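Local atomic coordinates of tryptophan decarboxylase 1 (Oryza sativa subsp. japonica, PDB entry 6KHO), a protein that uses pyridoxal 5'-phosphate to decarboxylate L-tryptophan to tryptamine and 5-hydroxy-L-tryptophan to serotonin, serving serotonin biosynthesis in rice. Residues Q148-P153 with A305-E310; P263-A268 with W294-A299; D423-V428 with F438-G443. All coordinates share one frame; numbering follows the deposited sequence.

Interaction 1. Residues Q148-P153 with A305-E310; sequences QMLNLP and ACICPE
M149 and L150, in the Schellman motif that finishes helix 133-149, face C306 and I307 of the irregular stretch that follows strand 294-298. The backbones come nearest at L150 and I307, whose CA atoms are 4.5 Å apart. N151, at positive phi, turns the chain out of the helix, and its N donates to Q148 O. No direct hydrogen bond joins the two segments. The polar part of the junction is centred on one carbonyl, M149 O, which accepts hydrogen bonds from two waters. The first water also donates to C306 O, and the second, 2.6 Å from M149 O, donates to I307 O as well. I307 CA brings its C-H to the same oxygen at 3.4 Å, so three groups converge on one helix-end acceptor.

Apolar packing lies beside this wet seam. CG1 of I307 sits between the backbone N and the carbonyl carbon (chi1 72°), which puts CG2 beside the N and into the other segment. There CG2 touches two residues, M149 CB at 3.8 Å and L150 CD2 at 3.6 Å. The side chains of L150 and I307 cross obliquely, and only the CD2 branch of L150 does the touching.

The contact is buried in the cofactor-binding domain of this fold-type I enzyme, about 12 Å from the pyridoxal phosphate when measured from the C306 side chain. R312 binds the two carbonyls that follow, L150 O and N151 O. Helix 386-420 covers the apolar side, with L401 against both M149 and I307, while P70 of the second subunit packs on M149. The other methyl contact of L150 CD2 runs to C306 CB, at 4.0 Å.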
# COMPACT_ATOMS: atom_id res chain seq x y z
N GLN A 148 -3.67 -21.10 10.73
CA GLN A 148 -4.09 -22.49 10.96
C GLN A 148 -3.86 -23.35 9.73
O GLN A 148 -3.36 -24.47 9.84
CB GLN A 148 -5.57 -22.54 11.36
CG GLN A 148 -5.89 -21.94 12.71
CD GLN A 148 -7.38 -21.96 13.01
OE1 GLN A 148 -8.03 -23.00 12.88
NE2 GLN A 148 -7.92 -20.82 13.40
N MET A 149 -4.22 -22.85 8.54
CA MET A 149 -3.94 -23.60 7.31
C MET A 149 -2.45 -23.89 7.16
O MET A 149 -2.06 -25.00 6.76
CB MET A 149 -4.45 -22.83 6.09
CG MET A 149 -5.95 -22.56 6.08
SD MET A 149 -6.60 -22.29 4.42
CE MET A 149 -5.62 -20.89 3.85
N LEU A 150 -1.60 -22.90 7.46
CA LEU A 150 -0.16 -23.06 7.35
C LEU A 150 0.43 -23.87 8.49
O LEU A 150 1.63 -24.17 8.47
CB LEU A 150 0.53 -21.69 7.34
CG LEU A 150 0.26 -20.78 6.15
CD1 LEU A 150 0.80 -19.38 6.43
CD2 LEU A 150 0.91 -21.37 4.92
N ASN A 151 -0.37 -24.19 9.50
CA ASN A 151 0.13 -24.85 10.70
C ASN A 151 1.28 -24.08 11.33
O ASN A 151 2.26 -24.66 11.79
CB ASN A 151 0.56 -26.28 10.38
CG ASN A 151 -0.41 -27.27 10.91
OD1 ASN A 151 -0.40 -27.57 12.10
ND2 ASN A 151 -1.30 -27.74 10.05
N LEU A 152 1.16 -22.75 11.36
CA LEU A 152 2.13 -21.98 12.10
C LEU A 152 2.07 -22.34 13.58
O LEU A 152 0.99 -22.65 14.10
CB LEU A 152 1.90 -20.48 11.92
CG LEU A 152 2.14 -19.90 10.53
CD1 LEU A 152 2.06 -18.38 10.59
CD2 LEU A 152 3.50 -20.33 9.97
N PRO A 153 3.20 -22.34 14.28
CA PRO A 153 3.17 -22.45 15.74
C PRO A 153 2.25 -21.40 16.35
O PRO A 153 2.09 -20.29 15.81
CB PRO A 153 4.63 -22.20 16.15
CG PRO A 153 5.42 -22.59 14.95
CD PRO A 153 4.57 -22.29 13.74
N ALA A 305 2.02 -22.85 -0.62
CA ALA A 305 2.05 -24.30 -0.78
C ALA A 305 2.13 -25.02 0.56
O ALA A 305 1.80 -26.21 0.63
CB ALA A 305 3.23 -24.71 -1.67
N CYS A 306 2.52 -24.32 1.62
CA CYS A 306 2.71 -24.92 2.93
C CYS A 306 1.40 -25.16 3.66
O CYS A 306 1.43 -25.68 4.79
CB CYS A 306 3.65 -24.05 3.76
SG CYS A 306 5.33 -24.01 3.06
N ILE A 307 0.26 -24.83 3.06
CA ILE A 307 -1.02 -25.30 3.56
C ILE A 307 -1.26 -26.77 3.23
O ILE A 307 -2.23 -27.35 3.71
CB ILE A 307 -2.18 -24.44 3.01
CG1 ILE A 307 -2.40 -24.73 1.52
CG2 ILE A 307 -1.90 -22.96 3.28
CD1 ILE A 307 -3.67 -24.11 0.93
N CYS A 308 -0.38 -27.38 2.40
CA CYS A 308 -0.40 -28.80 2.08
C CYS A 308 0.64 -29.55 2.91
O CYS A 308 1.79 -29.09 3.00
CB CYS A 308 -0.13 -29.02 0.59
SG CYS A 308 -1.36 -28.24 -0.49
N PRO A 309 0.27 -30.67 3.52
CA PRO A 309 1.22 -31.38 4.41
C PRO A 309 2.53 -31.76 3.75
O PRO A 309 3.58 -31.75 4.40
CB PRO A 309 0.42 -32.62 4.85
CG PRO A 309 -1.01 -32.17 4.79
CD PRO A 309 -1.09 -31.23 3.61
N GLU A 310 2.51 -32.12 2.46
CA GLU A 310 3.73 -32.55 1.80
C GLU A 310 4.72 -31.41 1.54
O GLU A 310 5.86 -31.68 1.16
CB GLU A 310 3.39 -33.25 0.48
CG GLU A 310 2.86 -32.32 -0.59
CD GLU A 310 1.34 -32.28 -0.66
OE1 GLU A 310 0.82 -31.99 -1.77
OE2 GLU A 310 0.67 -32.53 0.37
O HOH W 1 0.11 -26.84 6.88
O HOH W 2 -3.87 -26.61 5.77

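Interaction 2. Residues P263-A268 with W294-A299; sequences PTYVCA and WVHVDA. With PLP (pyridoxal-5'-phosphate), chain C.
Y265 to A268 pair with W294 to V297 as neighbouring parallel strands, inclined by 17° and joined by five backbone hydrogen bonds, as the two strands of a beta-alpha-beta unit whose crossover is helix 281-289. Four of the bonds run almost straight onto their carbonyls. The first, from W294 N to T264 O, instead comes from above the carbonyl plane, where the backbone of T264 leaves extended geometry.

V266, A268, V295 and V297 line one face, and V284 and A288 of the crossover helix cover part of it. Y265, C267, W294 and H296 line the other, against helix 175-194. There the phenol ring and the five-membered ring of W294 are near parallel, 2° apart, but slid so far that their centroids are 5.0 Å apart. Contact is therefore made by Y265 CE2 against W294 CD1, at 3.6 Å. With CG anti to the backbone N in Y265 (chi1 -177°) and likewise in H296, these two side chains run side by side, and Y265 OH lies tightly against H296 CB, at 3.1 Å. The hydroxyl is hydrogen-bonded to T182 OG1. An alanine at Y265 would probably leave the T182 hydroxyl without this mate and open a gap beside W294 CD1 and H296 CB.

S323 OG binds both W294 NE1 and H296 ND1, and S325 OG meets H296 NE2, which fixes the rotation of both rings. C267 SG touches D298 CB at 4.0 Å, and A300 N binds D298 OD1. The other carboxylate oxygen, D298 OD2, lies 2.8 Å from N1 of pyridoxal phosphate. As in other fold-type I enzymes, this pairing is consistent with an aspartate that stabilises a protonated pyridine nitrogen and so strengthens the cofactor as an electron sink.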
# COMPACT_ATOMS: atom_id res chain seq x y z
N PRO A 263 25.99 -8.09 14.43
CA PRO A 263 25.06 -8.81 13.56
C PRO A 263 23.63 -8.63 14.06
O PRO A 263 23.33 -8.89 15.22
CB PRO A 263 25.51 -10.27 13.67
CG PRO A 263 26.92 -10.19 14.20
CD PRO A 263 26.94 -8.99 15.09
N THR A 264 22.76 -8.18 13.16
CA THR A 264 21.49 -7.60 13.55
C THR A 264 20.28 -8.35 13.02
O THR A 264 19.27 -8.43 13.72
CB THR A 264 21.44 -6.13 13.10
OG1 THR A 264 22.41 -5.37 13.85
CG2 THR A 264 20.05 -5.51 13.30
N TYR A 265 20.36 -8.95 11.83
CA TYR A 265 19.17 -9.41 11.12
C TYR A 265 19.61 -10.35 10.00
O TYR A 265 20.58 -10.05 9.29
CB TYR A 265 18.40 -8.21 10.56
CG TYR A 265 17.08 -8.45 9.84
CD1 TYR A 265 17.02 -9.07 8.60
CD2 TYR A 265 15.89 -7.98 10.39
CE1 TYR A 265 15.78 -9.24 7.94
CE2 TYR A 265 14.66 -8.13 9.75
CZ TYR A 265 14.61 -8.77 8.53
OH TYR A 265 13.38 -8.88 7.89
N VAL A 266 18.91 -11.47 9.87
CA VAL A 266 19.13 -12.43 8.79
C VAL A 266 17.81 -12.66 8.06
O VAL A 266 16.78 -12.89 8.70
CB VAL A 266 19.68 -13.78 9.33
CG1 VAL A 266 19.89 -14.75 8.19
CG2 VAL A 266 20.98 -13.59 10.14
N CYS A 267 17.83 -12.64 6.73
CA CYS A 267 16.67 -13.01 5.92
C CYS A 267 16.90 -14.39 5.31
O CYS A 267 17.86 -14.58 4.56
CB CYS A 267 16.40 -11.99 4.82
SG CYS A 267 14.81 -12.29 3.94
N ALA A 268 16.03 -15.34 5.63
CA ALA A 268 16.00 -16.64 4.99
C ALA A 268 14.82 -16.69 4.03
O ALA A 268 13.73 -16.21 4.36
CB ALA A 268 15.88 -17.77 6.01
N TRP A 294 17.90 -10.95 14.66
CA TRP A 294 16.55 -11.19 14.18
C TRP A 294 16.58 -12.09 12.95
O TRP A 294 17.43 -11.92 12.06
CB TRP A 294 15.89 -9.85 13.83
CG TRP A 294 14.43 -9.88 13.54
CD1 TRP A 294 13.81 -10.40 12.43
CD2 TRP A 294 13.41 -9.28 14.33
NE1 TRP A 294 12.45 -10.19 12.52
CE2 TRP A 294 12.18 -9.50 13.68
CE3 TRP A 294 13.41 -8.59 15.55
CZ2 TRP A 294 10.96 -9.06 14.20
CZ3 TRP A 294 12.20 -8.14 16.07
CH2 TRP A 294 10.99 -8.37 15.39
N VAL A 295 15.68 -13.06 12.89
CA VAL A 295 15.54 -13.92 11.72
C VAL A 295 14.15 -13.73 11.13
O VAL A 295 13.14 -14.02 11.78
CB VAL A 295 15.76 -15.40 12.05
CG1 VAL A 295 15.54 -16.23 10.80
CG2 VAL A 295 17.19 -15.62 12.57
N HIS A 296 14.09 -13.27 9.89
CA HIS A 296 12.85 -13.19 9.13
C HIS A 296 12.87 -14.22 8.00
O HIS A 296 13.89 -14.39 7.33
CB HIS A 296 12.64 -11.79 8.55
CG HIS A 296 11.39 -11.66 7.74
ND1 HIS A 296 10.15 -11.50 8.31
CD2 HIS A 296 11.19 -11.70 6.40
CE1 HIS A 296 9.23 -11.43 7.36
NE2 HIS A 296 9.84 -11.55 6.19
N VAL A 297 11.75 -14.92 7.81
CA VAL A 297 11.58 -15.86 6.71
C VAL A 297 10.71 -15.19 5.64
O VAL A 297 9.56 -14.81 5.90
CB VAL A 297 10.96 -17.18 7.18
CG1 VAL A 297 10.63 -18.08 5.98
CG2 VAL A 297 11.89 -17.89 8.18
N ASP A 298 11.26 -15.05 4.43
CA ASP A 298 10.51 -14.56 3.26
C ASP A 298 10.00 -15.77 2.49
O ASP A 298 10.79 -16.48 1.85
CB ASP A 298 11.40 -13.70 2.36
CG ASP A 298 10.71 -13.28 1.05
OD1 ASP A 298 9.47 -13.43 0.90
OD2 ASP A 298 11.41 -12.76 0.15
N ALA A 299 8.69 -16.02 2.56
CA ALA A 299 8.05 -17.11 1.83
C ALA A 299 6.95 -16.57 0.92
O ALA A 299 5.88 -17.15 0.82
CB ALA A 299 7.49 -18.17 2.77
N1 PLP C . 10.26 -12.06 -2.25
C2 PLP C . 9.92 -13.20 -2.96
C2A PLP C . 10.52 -14.53 -2.63
C3 PLP C . 9.01 -13.11 -4.00
O3 PLP C . 8.67 -14.25 -4.70
C4 PLP C . 8.43 -11.89 -4.33
C4A PLP C . 7.19 -11.86 -5.18
C5 PLP C . 8.77 -10.75 -3.62
C6 PLP C . 9.70 -10.84 -2.58
C5A PLP C . 8.13 -9.45 -4.03
O4P PLP C . 8.30 -8.41 -3.09
P PLP C . 7.25 -7.17 -3.02
O1P PLP C . 7.02 -6.59 -4.39
O2P PLP C . 7.85 -6.15 -2.08
O3P PLP C . 5.90 -7.61 -2.50

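Interaction 3. Residues D423-V428 with F438-G443; sequences DRFEVV and FRIRAG
The beta hairpin of strands 425-427 and 435-440, at one side of the four-stranded antiparallel sheet near the C terminus, brings E426 opposite R439 as a hydrogen-bonded pair. E426 N binds R439 O, and R439 N binds E426 O, each at 3.0 Å. Beyond the strand, R441 N continues the pairing to R424 O.

As a cross-strand pair, E426 and R439 leave the same face of the sheet; with CG of each between the backbone N and the carbonyl carbon (chi1 53° and 68°), the two chains run alongside each other. They end in a salt bridge: R439 NE donates to E426 OE2 at 3.0 Å, almost straight at 177°. OE2 lies in the guanidinium plane, and NE meets it on the anti side, somewhat out of the carboxylate plane. R439 has two further carboxylates, E451 and D455 of helix 451-468; these probably offset both its buried charge and the nearby like charge of R481.

R441 reaches back over the first strand and lays one guanidinium face on the backbone of F425 and on E426 CB. Its NE makes a weak bond to D423 O, and its NH1 forms a long salt bridge with E426 OE1, at 3.6 Å.

The aromatic side is apolar. F425 meets W502 of helix 495-513 edge-to-face and also packs on I505 and T509; F438 meets F415 of helix 386-420 edge-to-face. Between the strands, F425 CD1 approaches the edge of the F438 ring at CD2, 4.1 Å away, while F425 CE1 rests against I440 CG1 at 3.6 Å.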
# COMPACT_ATOMS: atom_id res chain seq x y z
N ASP A 423 16.55 -34.53 -25.23
CA ASP A 423 17.97 -34.40 -24.91
C ASP A 423 18.57 -33.09 -25.38
O ASP A 423 19.74 -32.83 -25.08
CB ASP A 423 18.74 -35.57 -25.52
CG ASP A 423 18.60 -36.83 -24.69
OD1 ASP A 423 17.45 -37.28 -24.48
OD2 ASP A 423 19.64 -37.36 -24.24
N ARG A 424 17.82 -32.25 -26.09
CA ARG A 424 18.32 -30.91 -26.38
C ARG A 424 18.23 -30.00 -25.17
O ARG A 424 18.87 -28.94 -25.16
CB ARG A 424 17.53 -30.29 -27.53
CG ARG A 424 17.79 -30.87 -28.90
CD ARG A 424 16.82 -30.27 -29.89
NE ARG A 424 15.46 -30.75 -29.66
CZ ARG A 424 14.38 -30.23 -30.24
NH1 ARG A 424 14.51 -29.21 -31.07
NH2 ARG A 424 13.18 -30.73 -29.98
N PHE A 425 17.45 -30.38 -24.16
CA PHE A 425 17.15 -29.51 -23.03
C PHE A 425 17.64 -30.15 -21.74
O PHE A 425 17.78 -31.37 -21.64
CB PHE A 425 15.64 -29.24 -22.94
CG PHE A 425 15.08 -28.52 -24.13
CD1 PHE A 425 15.11 -27.14 -24.19
CD2 PHE A 425 14.54 -29.22 -25.19
CE1 PHE A 425 14.60 -26.46 -25.29
CE2 PHE A 425 14.03 -28.56 -26.30
CZ PHE A 425 14.06 -27.18 -26.34
N GLU A 426 17.89 -29.30 -20.74
CA GLU A 426 18.20 -29.76 -19.40
C GLU A 426 17.38 -28.98 -18.38
O GLU A 426 17.11 -27.79 -18.58
CB GLU A 426 19.70 -29.62 -19.07
CG GLU A 426 20.28 -28.23 -19.30
CD GLU A 426 21.75 -28.15 -18.88
OE1 GLU A 426 22.17 -29.00 -18.06
OE2 GLU A 426 22.47 -27.24 -19.36
N VAL A 427 16.97 -29.66 -17.32
CA VAL A 427 16.35 -29.01 -16.17
C VAL A 427 17.48 -28.60 -15.23
O VAL A 427 18.23 -29.45 -14.75
CB VAL A 427 15.35 -29.94 -15.47
CG1 VAL A 427 14.88 -29.33 -14.15
CG2 VAL A 427 14.15 -30.22 -16.38
N VAL A 428 17.58 -27.30 -14.96
CA VAL A 428 18.79 -26.76 -14.35
C VAL A 428 18.86 -27.04 -12.85
O VAL A 428 19.93 -27.34 -12.32
CB VAL A 428 18.88 -25.25 -14.66
CG1 VAL A 428 19.92 -24.58 -13.78
CG2 VAL A 428 19.22 -25.05 -16.13
N PHE A 438 14.78 -24.35 -16.97
CA PHE A 438 15.25 -25.22 -18.04
C PHE A 438 16.02 -24.38 -19.04
O PHE A 438 15.91 -23.15 -19.06
CB PHE A 438 14.09 -25.96 -18.72
CG PHE A 438 13.27 -25.10 -19.65
CD1 PHE A 438 12.44 -24.11 -19.15
CD2 PHE A 438 13.34 -25.27 -21.02
CE1 PHE A 438 11.69 -23.31 -20.00
CE2 PHE A 438 12.59 -24.47 -21.88
CZ PHE A 438 11.77 -23.49 -21.37
N ARG A 439 16.81 -25.06 -19.87
CA ARG A 439 17.52 -24.35 -20.93
C ARG A 439 17.92 -25.32 -22.03
O ARG A 439 17.91 -26.54 -21.85
CB ARG A 439 18.74 -23.60 -20.40
CG ARG A 439 19.88 -24.47 -19.91
CD ARG A 439 21.13 -23.61 -19.75
NE ARG A 439 22.34 -24.32 -20.14
CZ ARG A 439 23.35 -23.77 -20.82
NH1 ARG A 439 23.29 -22.50 -21.18
NH2 ARG A 439 24.41 -24.50 -21.13
N ILE A 440 18.24 -24.74 -23.19
CA ILE A 440 18.86 -25.49 -24.28
C ILE A 440 20.26 -25.89 -23.85
O ILE A 440 21.11 -25.04 -23.57
CB ILE A 440 18.89 -24.65 -25.57
CG1 ILE A 440 17.48 -24.55 -26.18
CG2 ILE A 440 19.88 -25.24 -26.57
CD1 ILE A 440 17.34 -23.43 -27.20
N ARG A 441 20.50 -27.21 -23.78
CA ARG A 441 21.78 -27.78 -23.41
C ARG A 441 22.87 -27.36 -24.40
O ARG A 441 22.61 -27.03 -25.56
CB ARG A 441 21.68 -29.31 -23.40
CG ARG A 441 22.34 -29.98 -22.22
CD ARG A 441 22.65 -31.45 -22.52
NE ARG A 441 21.55 -32.34 -22.17
CZ ARG A 441 21.17 -32.64 -20.92
NH1 ARG A 441 21.80 -32.11 -19.88
NH2 ARG A 441 20.14 -33.47 -20.72
N ALA A 442 24.12 -27.38 -23.92
CA ALA A 442 25.26 -27.25 -24.82
C ALA A 442 25.56 -28.61 -25.45
O ALA A 442 25.51 -29.65 -24.79
CB ALA A 442 26.48 -26.74 -24.07
N GLY A 443 25.87 -28.58 -26.75
CA GLY A 443 25.96 -29.82 -27.50
C GLY A 443 24.63 -30.37 -27.96
O GLY A 443 24.54 -31.54 -28.32

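Overall arrangement
From the N terminus, the chain first passes the end of helix 133-149, then runs through much of the large seven-stranded sheet before residues 305-310 return to it, so interaction 1 closes a loop of about 150 residues. Interaction 2 lies wholly within that loop, joining two adjacent sheet strands across a short crossover; the two contacts come within about 6 Å at their nearest atoms without touching. Interaction 3 follows in series, a local hairpin in the separate four-stranded sheet, with its centre about 35 Å from that of interaction 2. Helix 386-420 spans from interaction 1, where M393 packs, to interaction 3, where V419 packs.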